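Local coordinates for PatF (Prochloron didemni, PDB 4BG2), which probably acts as a prenyltransferase-like protein in the making of patellamide cyanobactins, though its activity remains uncertain, at residues K85-I90 against I98-F103; G122-S127 against S133-I138; G177-L180 against S186-D189. All blocks are in the same frame, centred on the assembly; numbering follows the deposited sequence.

Contact 1 of 3, residues K85-I90 against I98-F103; sequences KLLDKI and INRDSF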
loop_
_atom_site.group_PDB
_atom_site.type_symbol
_atom_site.label_atom_id
_atom_site.label_comp_id
_atom_site.label_asym_id
_atom_site.label_seq_id
_atom_site.Cartn_x
_atom_site.Cartn_y
_atom_site.Cartn_z
ATOM N N LYS A 85 -10.435 -8.129 -13.297
ATOM C CA LYS A 85 -11.000 -7.200 -14.291
ATOM C C LYS A 85 -10.031 -6.094 -14.655
ATOM O O LYS A 85 -9.906 -5.738 -15.813
ATOM C CB LYS A 85 -12.249 -6.512 -13.763
ATOM C CG LYS A 85 -13.547 -7.296 -13.893
ATOM C CD LYS A 85 -14.610 -6.607 -13.032
ATOM C CE LYS A 85 -16.016 -6.875 -13.506
ATOM N NZ LYS A 85 -16.271 -8.337 -13.621
ATOM N N LEU A 86 -9.371 -5.532 -13.645
ATOM C CA LEU A 86 -8.435 -4.429 -13.854
ATOM C C LEU A 86 -7.245 -4.889 -14.670
ATOM O O LEU A 86 -6.853 -4.227 -15.640
ATOM C CB LEU A 86 -7.954 -3.856 -12.513
ATOM C CG LEU A 86 -6.960 -2.706 -12.585
ATOM C CD1 LEU A 86 -7.592 -1.533 -13.314
ATOM C CD2 LEU A 86 -6.478 -2.300 -11.187
ATOM N N LEU A 87 -6.678 -6.024 -14.282
ATOM C CA LEU A 87 -5.554 -6.610 -14.994
ATOM C C LEU A 87 -5.909 -6.914 -16.454
ATOM O O LEU A 87 -5.090 -6.692 -17.330
ATOM C CB LEU A 87 -5.054 -7.866 -14.295
ATOM C CG LEU A 87 -4.388 -7.697 -12.918
ATOM C CD1 LEU A 87 -4.158 -9.046 -12.288
ATOM C CD2 LEU A 87 -3.072 -6.948 -13.013
ATOM N N ASP A 88 -7.108 -7.430 -16.703
ATOM C CA ASP A 88 -7.574 -7.696 -18.080
ATOM C C ASP A 88 -7.642 -6.414 -18.891
ATOM O O ASP A 88 -7.151 -6.361 -20.005
ATOM C CB ASP A 88 -8.944 -8.384 -18.093
ATOM C CG ASP A 88 -8.878 -9.852 -17.683
ATOM O OD1 ASP A 88 -7.768 -10.427 -17.607
ATOM O OD2 ASP A 88 -9.954 -10.439 -17.406
ATOM N N LYS A 89 -8.213 -5.361 -18.325
ATOM C CA LYS A 89 -8.243 -4.083 -19.035
ATOM C C LYS A 89 -6.829 -3.528 -19.324
ATOM O O LYS A 89 -6.543 -3.059 -20.421
ATOM C CB LYS A 89 -9.116 -3.073 -18.283
ATOM C CG LYS A 89 -10.548 -3.576 -18.138
ATOM C CD LYS A 89 -11.632 -2.515 -18.235
ATOM C CE LYS A 89 -12.857 -3.095 -18.930
ATOM N NZ LYS A 89 -13.808 -1.997 -19.236
ATOM N N ILE A 90 -5.917 -3.663 -18.384
ATOM C CA ILE A 90 -4.578 -3.106 -18.560
ATOM C C ILE A 90 -3.747 -3.910 -19.562
ATOM O O ILE A 90 -3.020 -3.343 -20.373
ATOM C CB ILE A 90 -3.885 -2.958 -17.194
ATOM C CG1 ILE A 90 -4.577 -1.823 -16.429
ATOM C CG2 ILE A 90 -2.395 -2.674 -17.345
ATOM C CD1 ILE A 90 -4.298 -1.805 -14.952
ATOM N N ILE A 98 2.261 -7.489 -18.606
ATOM C CA ILE A 98 2.033 -7.741 -17.208
ATOM C C ILE A 98 2.367 -9.197 -16.897
ATOM O O ILE A 98 1.770 -10.097 -17.462
ATOM C CB ILE A 98 0.546 -7.481 -16.848
ATOM C CG1 ILE A 98 0.187 -6.009 -16.996
ATOM C CG2 ILE A 98 0.243 -7.924 -15.433
ATOM C CD1 ILE A 98 0.882 -5.099 -16.017
ATOM N N ASN A 99 3.284 -9.414 -15.964
ATOM C CA ASN A 99 3.538 -10.748 -15.453
ATOM C C ASN A 99 2.716 -10.964 -14.211
ATOM O O ASN A 99 3.083 -10.497 -13.109
ATOM C CB ASN A 99 5.019 -10.973 -15.158
ATOM C CG ASN A 99 5.328 -12.414 -14.786
ATOM O OD1 ASN A 99 4.440 -13.203 -14.472
ATOM N ND2 ASN A 99 6.591 -12.757 -14.823
ATOM N N ARG A 100 1.609 -11.684 -14.375
ATOM C CA ARG A 100 0.702 -11.925 -13.267
ATOM C C ARG A 100 0.870 -13.303 -12.613
ATOM O O ARG A 100 0.064 -13.681 -11.799
ATOM C CB ARG A 100 -0.760 -11.688 -13.696
ATOM C CG ARG A 100 -1.293 -12.466 -14.894
ATOM C CD ARG A 100 -2.794 -12.265 -15.013
ATOM N NE ARG A 100 -3.111 -11.297 -16.045
ATOM C CZ ARG A 100 -4.334 -10.885 -16.385
ATOM N NH1 ARG A 100 -5.426 -11.322 -15.770
ATOM N NH2 ARG A 100 -4.449 -9.995 -17.364
ATOM N N ASP A 101 1.945 -14.013 -12.928
ATOM C CA ASP A 101 2.151 -15.362 -12.419
ATOM C C ASP A 101 2.076 -15.435 -10.884
ATOM O O ASP A 101 1.314 -16.238 -10.369
ATOM C CB ASP A 101 3.463 -15.960 -12.954
ATOM C CG ASP A 101 3.398 -16.273 -14.458
ATOM O OD1 ASP A 101 2.320 -16.049 -15.082
ATOM O OD2 ASP A 101 4.409 -16.743 -15.028
ATOM N N SER A 102 2.807 -14.579 -10.159
ATOM C CA SER A 102 2.833 -14.688 -8.688
ATOM C C SER A 102 1.487 -14.432 -8.078
ATOM O O SER A 102 1.027 -15.188 -7.217
ATOM C CB SER A 102 3.825 -13.707 -8.070
ATOM O OG SER A 102 5.141 -14.064 -8.402
ATOM N N PHE A 103 0.835 -13.362 -8.517
ATOM C CA PHE A 103 -0.515 -13.060 -8.023
ATOM C C PHE A 103 -1.551 -14.167 -8.355
ATOM O O PHE A 103 -2.355 -14.554 -7.499
ATOM C CB PHE A 103 -1.002 -11.720 -8.572
ATOM C CG PHE A 103 -2.326 -11.304 -8.028
ATOM C CD1 PHE A 103 -2.441 -10.877 -6.710
ATOM C CD2 PHE A 103 -3.461 -11.337 -8.816
ATOM C CE1 PHE A 103 -3.661 -10.518 -6.175
ATOM C CE2 PHE A 103 -4.686 -10.976 -8.290
ATOM C CZ PHE A 103 -4.786 -10.562 -6.967
#
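L87 on helix 79-91 and I98 in the turn before helix 101-110 are the closest backbone pair, with their CA atoms 8.0 Å apart, so side chains must bridge the gap. L87 does much of this. Its CB lies over one face of the R100 guanidinium, 3.7 Å from R100 CZ and offset toward the rim. Farther out, its two methyls part: L87 CD2 packs on I98 CG2 at 4.2 Å, and L87 CD1 comes obliquely to the ring of F103. I90 adds a second apolar touch, through CG2 against CG1 of I98. R100 reaches the helix because its CG sits between the backbone N and the carbonyl carbon (chi1 56°) and the chain then bends at chi3. The D88 side chain runs roughly perpendicular to it. R100 NH1 donates to D88 OD1 at 3.1 Å, near the guanidinium plane and on the syn side, but 33° out of the carboxylate plane. NH2 adds a weak bond to the same oxygen. The stronger partner of R100 is D91, whose OD2 forms a salt bridge with NH2. With a leucine in place of R100, D88 and D91 would probably lose their shared positive mate, and the turn would lose its polar tie to the helix. R100 also holds the N-cap position of helix 101-110, and N99 OD1 accepts from D101 N at 3.0 Å in an Asx turn. Inward, L87 and I90 rest on V134 of strand 133-140, I98 on L180 of strand 173-181, and the F103 ring meets F178 edge-to-face.

Contact 2 of 3, residues G122-S127 against S133-I138; sequences GVHLGS and SVMLYI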
loop_
_atom_site.group_PDB
_atom_site.type_symbol
_atom_site.label_atom_id
_atom_site.label_comp_id
_atom_site.label_asym_id
_atom_site.label_seq_id
_atom_site.Cartn_x
_atom_site.Cartn_y
_atom_site.Cartn_z
ATOM N N GLY A 122 -5.068 -1.174 -6.945
ATOM C CA GLY A 122 -4.335 0.036 -7.003
ATOM C C GLY A 122 -3.507 0.148 -8.235
ATOM O O GLY A 122 -3.241 -0.849 -8.914
ATOM N N VAL A 123 -3.130 1.391 -8.524
ATOM C CA VAL A 123 -2.231 1.719 -9.597
ATOM C C VAL A 123 -1.206 2.728 -9.093
ATOM O O VAL A 123 -1.546 3.645 -8.334
ATOM C CB VAL A 123 -2.946 2.333 -10.827
ATOM C CG1 VAL A 123 -3.783 1.293 -11.520
ATOM C CG2 VAL A 123 -3.787 3.552 -10.471
ATOM N N HIS A 124 0.018 2.576 -9.564
ATOM C CA HIS A 124 1.071 3.558 -9.378
ATOM C C HIS A 124 1.579 4.002 -10.742
ATOM O O HIS A 124 2.239 3.236 -11.462
ATOM C CB HIS A 124 2.239 2.980 -8.555
ATOM C CG HIS A 124 1.848 2.510 -7.182
ATOM N ND1 HIS A 124 2.667 1.714 -6.417
ATOM C CD2 HIS A 124 0.738 2.720 -6.442
ATOM C CE1 HIS A 124 2.094 1.474 -5.252
ATOM N NE2 HIS A 124 0.902 2.043 -5.257
ATOM N N LEU A 125 1.279 5.249 -11.085
ATOM C CA LEU A 125 1.795 5.898 -12.286
ATOM C C LEU A 125 3.283 6.193 -12.093
ATOM O O LEU A 125 3.652 6.742 -11.081
ATOM C CB LEU A 125 1.067 7.239 -12.513
ATOM C CG LEU A 125 0.708 7.770 -13.894
ATOM C CD1 LEU A 125 0.377 6.638 -14.852
ATOM C CD2 LEU A 125 -0.458 8.760 -13.802
ATOM N N GLY A 126 4.120 5.814 -13.060
ATOM C CA GLY A 126 5.524 6.201 -13.071
ATOM C C GLY A 126 5.750 7.358 -14.018
ATOM O O GLY A 126 4.801 7.885 -14.604
ATOM N N SER A 127 7.011 7.715 -14.222
ATOM C CA SER A 127 7.380 8.775 -15.166
ATOM C C SER A 127 7.068 8.418 -16.613
ATOM O O SER A 127 6.879 9.304 -17.449
ATOM C CB SER A 127 8.862 9.091 -15.038
ATOM O OG SER A 127 9.608 7.905 -15.221
ATOM N N SER A 133 2.617 0.760 -12.709
ATOM C CA SER A 133 2.312 -0.557 -12.215
ATOM C C SER A 133 0.890 -0.666 -11.735
ATOM O O SER A 133 0.228 0.344 -11.440
ATOM C CB SER A 133 3.276 -0.909 -11.050
ATOM O OG SER A 133 3.046 -0.025 -9.955
ATOM N N VAL A 134 0.431 -1.910 -11.631
ATOM C CA VAL A 134 -0.744 -2.248 -10.834
ATOM C C VAL A 134 -0.199 -2.741 -9.482
ATOM O O VAL A 134 0.823 -3.448 -9.423
ATOM C CB VAL A 134 -1.612 -3.327 -11.512
ATOM C CG1 VAL A 134 -2.674 -3.856 -10.565
ATOM C CG2 VAL A 134 -2.295 -2.746 -12.720
HETATM N N MSE A 135 -0.850 -2.313 -8.405
HETATM C CA MSE A 135 -0.441 -2.666 -7.055
HETATM C C MSE A 135 -1.604 -3.337 -6.406
HETATM O O MSE A 135 -2.734 -2.842 -6.425
HETATM C CB MSE A 135 -0.055 -1.388 -6.291
HETATM C CG MSE A 135 0.443 -1.679 -4.870
HETATM SE SE MSE A 135 2.319 -2.270 -4.920
HETATM C CE MSE A 135 2.081 -3.995 -4.045
ATOM N N LEU A 136 -1.353 -4.506 -5.851
ATOM C CA LEU A 136 -2.396 -5.293 -5.216
ATOM C C LEU A 136 -1.900 -5.751 -3.856
ATOM O O LEU A 136 -0.874 -6.411 -3.758
ATOM C CB LEU A 136 -2.729 -6.512 -6.067
ATOM C CG LEU A 136 -3.110 -6.230 -7.532
ATOM C CD1 LEU A 136 -3.087 -7.493 -8.371
ATOM C CD2 LEU A 136 -4.477 -5.593 -7.660
ATOM N N TYR A 137 -2.658 -5.436 -2.807
ATOM C CA TYR A 137 -2.298 -5.869 -1.484
ATOM C C TYR A 137 -3.321 -6.880 -1.004
ATOM O O TYR A 137 -4.513 -6.672 -1.177
ATOM C CB TYR A 137 -2.268 -4.669 -0.522
ATOM C CG TYR A 137 -1.093 -3.750 -0.725
ATOM C CD1 TYR A 137 0.182 -4.148 -0.340
ATOM C CD2 TYR A 137 -1.252 -2.471 -1.267
ATOM C CE1 TYR A 137 1.274 -3.309 -0.492
ATOM C CE2 TYR A 137 -0.153 -1.630 -1.428
ATOM C CZ TYR A 137 1.103 -2.066 -1.033
ATOM O OH TYR A 137 2.202 -1.265 -1.174
ATOM N N ILE A 138 -2.839 -7.940 -0.362
ATOM C CA ILE A 138 -3.686 -8.868 0.346
ATOM C C ILE A 138 -3.611 -8.507 1.832
ATOM O O ILE A 138 -2.532 -8.506 2.422
ATOM C CB ILE A 138 -3.185 -10.321 0.179
ATOM C CG1 ILE A 138 -2.945 -10.664 -1.285
ATOM C CG2 ILE A 138 -4.122 -11.322 0.853
ATOM C CD1 ILE A 138 -4.174 -10.724 -2.124
#
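The H124 imidazole and the M135 side chain lie on the same face of the hairpin and pass each other at a slant. M135 is a selenomethionine in this crystal. Its CB stands over one face of the H124 ring, 3.9 Å from the centroid, in a CH-pi contact offset toward the rim. CG of M135 follows, 3.6 Å from CE1 of H124. The selenium approaches the ring only obliquely. In M135 the CG is anti to the backbone N (chi1 -178°), and bends at chi2 and chi3 then carry the end of the chain away to the ring of Y137. S133 meets H124 differently: its OG is 3.4 Å from H124 CB and comes to the ring obliquely. On the other face of the sheet V123 and V134 make a looser pair, with V123 CG1 and V134 CG2 at 4.5 Å. The antiparallel ladder sets these positions. H124 and S133 form a hydrogen-bonded pair, N to O both ways, at 2.9 Å from H124 N to S133 O and 2.8 Å from S133 N to H124 O. M135 N bonds to G122 O at 2.8 Å, from above the carbonyl plane. The buried polar atoms of the H124 and S133 side chains have partners. H124 NE2 bonds to E67 and H124 ND1 to E179, while S133 OG shares E179 OE2. With one face against M135 and both nitrogens bonded to carboxylates on strands 60-70 and 173-181, the imidazole has little freedom to turn.

Contact 3 of 3, residues G177-L180 against S186-D189; sequences GFEL and SRVD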
loop_
_atom_site.group_PDB
_atom_site.type_symbol
_atom_site.label_atom_id
_atom_site.label_comp_id
_atom_site.label_asym_id
_atom_site.label_seq_id
_atom_site.Cartn_x
_atom_site.Cartn_y
_atom_site.Cartn_z
ATOM N N GLY A 177 2.087 -7.700 -0.680
ATOM C CA GLY A 177 2.010 -6.824 -1.844
ATOM C C GLY A 177 2.469 -7.529 -3.110
ATOM O O GLY A 177 3.425 -8.297 -3.089
ATOM N N PHE A 178 1.751 -7.286 -4.202
ATOM C CA PHE A 178 2.152 -7.759 -5.519
ATOM C C PHE A 178 2.175 -6.541 -6.407
ATOM O O PHE A 178 1.138 -5.898 -6.574
ATOM C CB PHE A 178 1.119 -8.752 -6.054
ATOM C CG PHE A 178 1.030 -10.006 -5.253
ATOM C CD1 PHE A 178 0.149 -10.092 -4.176
ATOM C CD2 PHE A 178 1.809 -11.116 -5.566
ATOM C CE1 PHE A 178 0.041 -11.256 -3.456
ATOM C CE2 PHE A 178 1.697 -12.289 -4.851
ATOM C CZ PHE A 178 0.818 -12.358 -3.786
ATOM N N GLU A 179 3.348 -6.188 -6.926
ATOM C CA GLU A 179 3.468 -5.051 -7.814
ATOM C C GLU A 179 3.770 -5.544 -9.206
ATOM O O GLU A 179 4.723 -6.269 -9.411
ATOM C CB GLU A 179 4.544 -4.041 -7.370
ATOM C CG GLU A 179 4.527 -2.777 -8.231
ATOM C CD GLU A 179 5.086 -1.533 -7.531
ATOM O OE1 GLU A 179 5.879 -1.692 -6.589
ATOM O OE2 GLU A 179 4.688 -0.402 -7.892
ATOM N N LEU A 180 2.936 -5.146 -10.158
ATOM C CA LEU A 180 3.046 -5.608 -11.532
ATOM C C LEU A 180 3.329 -4.463 -12.462
ATOM O O LEU A 180 2.427 -3.721 -12.831
ATOM C CB LEU A 180 1.754 -6.312 -11.952
ATOM C CG LEU A 180 1.395 -7.591 -11.173
ATOM C CD1 LEU A 180 0.945 -7.282 -9.760
ATOM C CD2 LEU A 180 0.284 -8.340 -11.882
ATOM N N SER A 186 7.715 -7.927 -12.051
ATOM C CA SER A 186 6.778 -8.082 -10.960
ATOM C C SER A 186 7.543 -8.261 -9.668
ATOM O O SER A 186 8.684 -8.691 -9.686
ATOM C CB SER A 186 5.823 -9.245 -11.233
ATOM O OG SER A 186 6.534 -10.486 -11.176
ATOM N N ARG A 187 6.915 -7.918 -8.548
ATOM C CA ARG A 187 7.527 -8.034 -7.249
ATOM C C ARG A 187 6.494 -8.479 -6.228
ATOM O O ARG A 187 5.310 -8.187 -6.348
ATOM C CB ARG A 187 8.151 -6.691 -6.813
ATOM C CG ARG A 187 9.093 -6.779 -5.615
ATOM C CD ARG A 187 9.608 -5.396 -5.149
ATOM N NE ARG A 187 8.528 -4.673 -4.514
ATOM C CZ ARG A 187 7.845 -3.672 -5.066
ATOM N NH1 ARG A 187 8.166 -3.178 -6.255
ATOM N NH2 ARG A 187 6.831 -3.148 -4.399
ATOM N N VAL A 188 6.985 -9.187 -5.223
ATOM C CA VAL A 188 6.205 -9.627 -4.100
ATOM C C VAL A 188 6.848 -8.983 -2.848
ATOM O O VAL A 188 8.040 -9.129 -2.620
ATOM C CB VAL A 188 6.208 -11.173 -3.977
ATOM C CG1 VAL A 188 5.374 -11.638 -2.808
ATOM C CG2 VAL A 188 5.695 -11.822 -5.253
ATOM N N ASP A 189 6.026 -8.282 -2.068
ATOM C CA ASP A 189 6.425 -7.661 -0.825
ATOM C C ASP A 189 5.794 -8.437 0.339
ATOM O O ASP A 189 4.591 -8.619 0.371
ATOM C CB ASP A 189 5.928 -6.204 -0.788
ATOM C CG ASP A 189 6.885 -5.224 -1.465
ATOM O OD1 ASP A 189 8.065 -5.579 -1.720
ATOM O OD2 ASP A 189 6.458 -4.089 -1.755
#
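Strands 173-181 and 186-194 form a beta hairpin in the ten-stranded antiparallel barrel, consistent with the ABBA prenyltransferase fold, and G177 to L180 pair with S186 to D189 along it. G177 with D189 and E179 with R187 are hydrogen-bonded pairs. G177 N to D189 O is 2.9 Å and D189 N to G177 O 2.8 Å; E179 and R187 likewise exchange two backbone bonds. F178 with V188 and L180 with S186 are the non-hydrogen-bonded pairs between and beyond them. The F178 and V188 side chains run alongside each other. V188 CG2 comes obliquely to the F178 ring, 4.0 Å from CD2, and both side chains also touch S102 of helix 101-110. The opposite face, that of E179 and R187, also holds G177 and D189. A side chain at G177 would crowd D189 CB. A salt-bridge network runs along this face. E179 has CG anti to its N (chi1 -173°) and runs on extended, alongside R187. R187 bends at chi3, which brings the NH1 and NH2 edge of its guanidinium to E179. NH1 and NH2 both donate to E179 OE1, near the guanidinium plane, while the carboxylate stands steeply across that plane (78°). The other carboxylate oxygen of E179 is engaged with H124 and S133. R187 also grips D189 side-on, and D189 OD2 has a second salt bridge to R238. Three carboxylate oxygens thus hold the guanidinium by its edge, which should fix its rotation. In the D189 grip, R187 NE donates to OD1 at 3.0 Å and R187 NH2 to OD2 at 2.8 Å, both from above the carboxylate plane.

How the contacts relate
From the N terminus the contacts come in series, and none nests in or crosses another. Contact 1 closes the short connection from helix 79-91 to helix 101-110. Contact 2 closes the turn between strands 116-124 and 133-140, and contact 3 the turn between strands 173-181 and 186-194. Strands 133-140 and 173-181 are neighbours in the barrel, so contacts 2 and 3 share one continuous sheet; L136 O and F178 N are 2.8 Å apart at their join. Contact 1 lies against the V134, L136, F178 and L180 side of both hairpins. Together they tie one helical layer to four consecutive barrel strands.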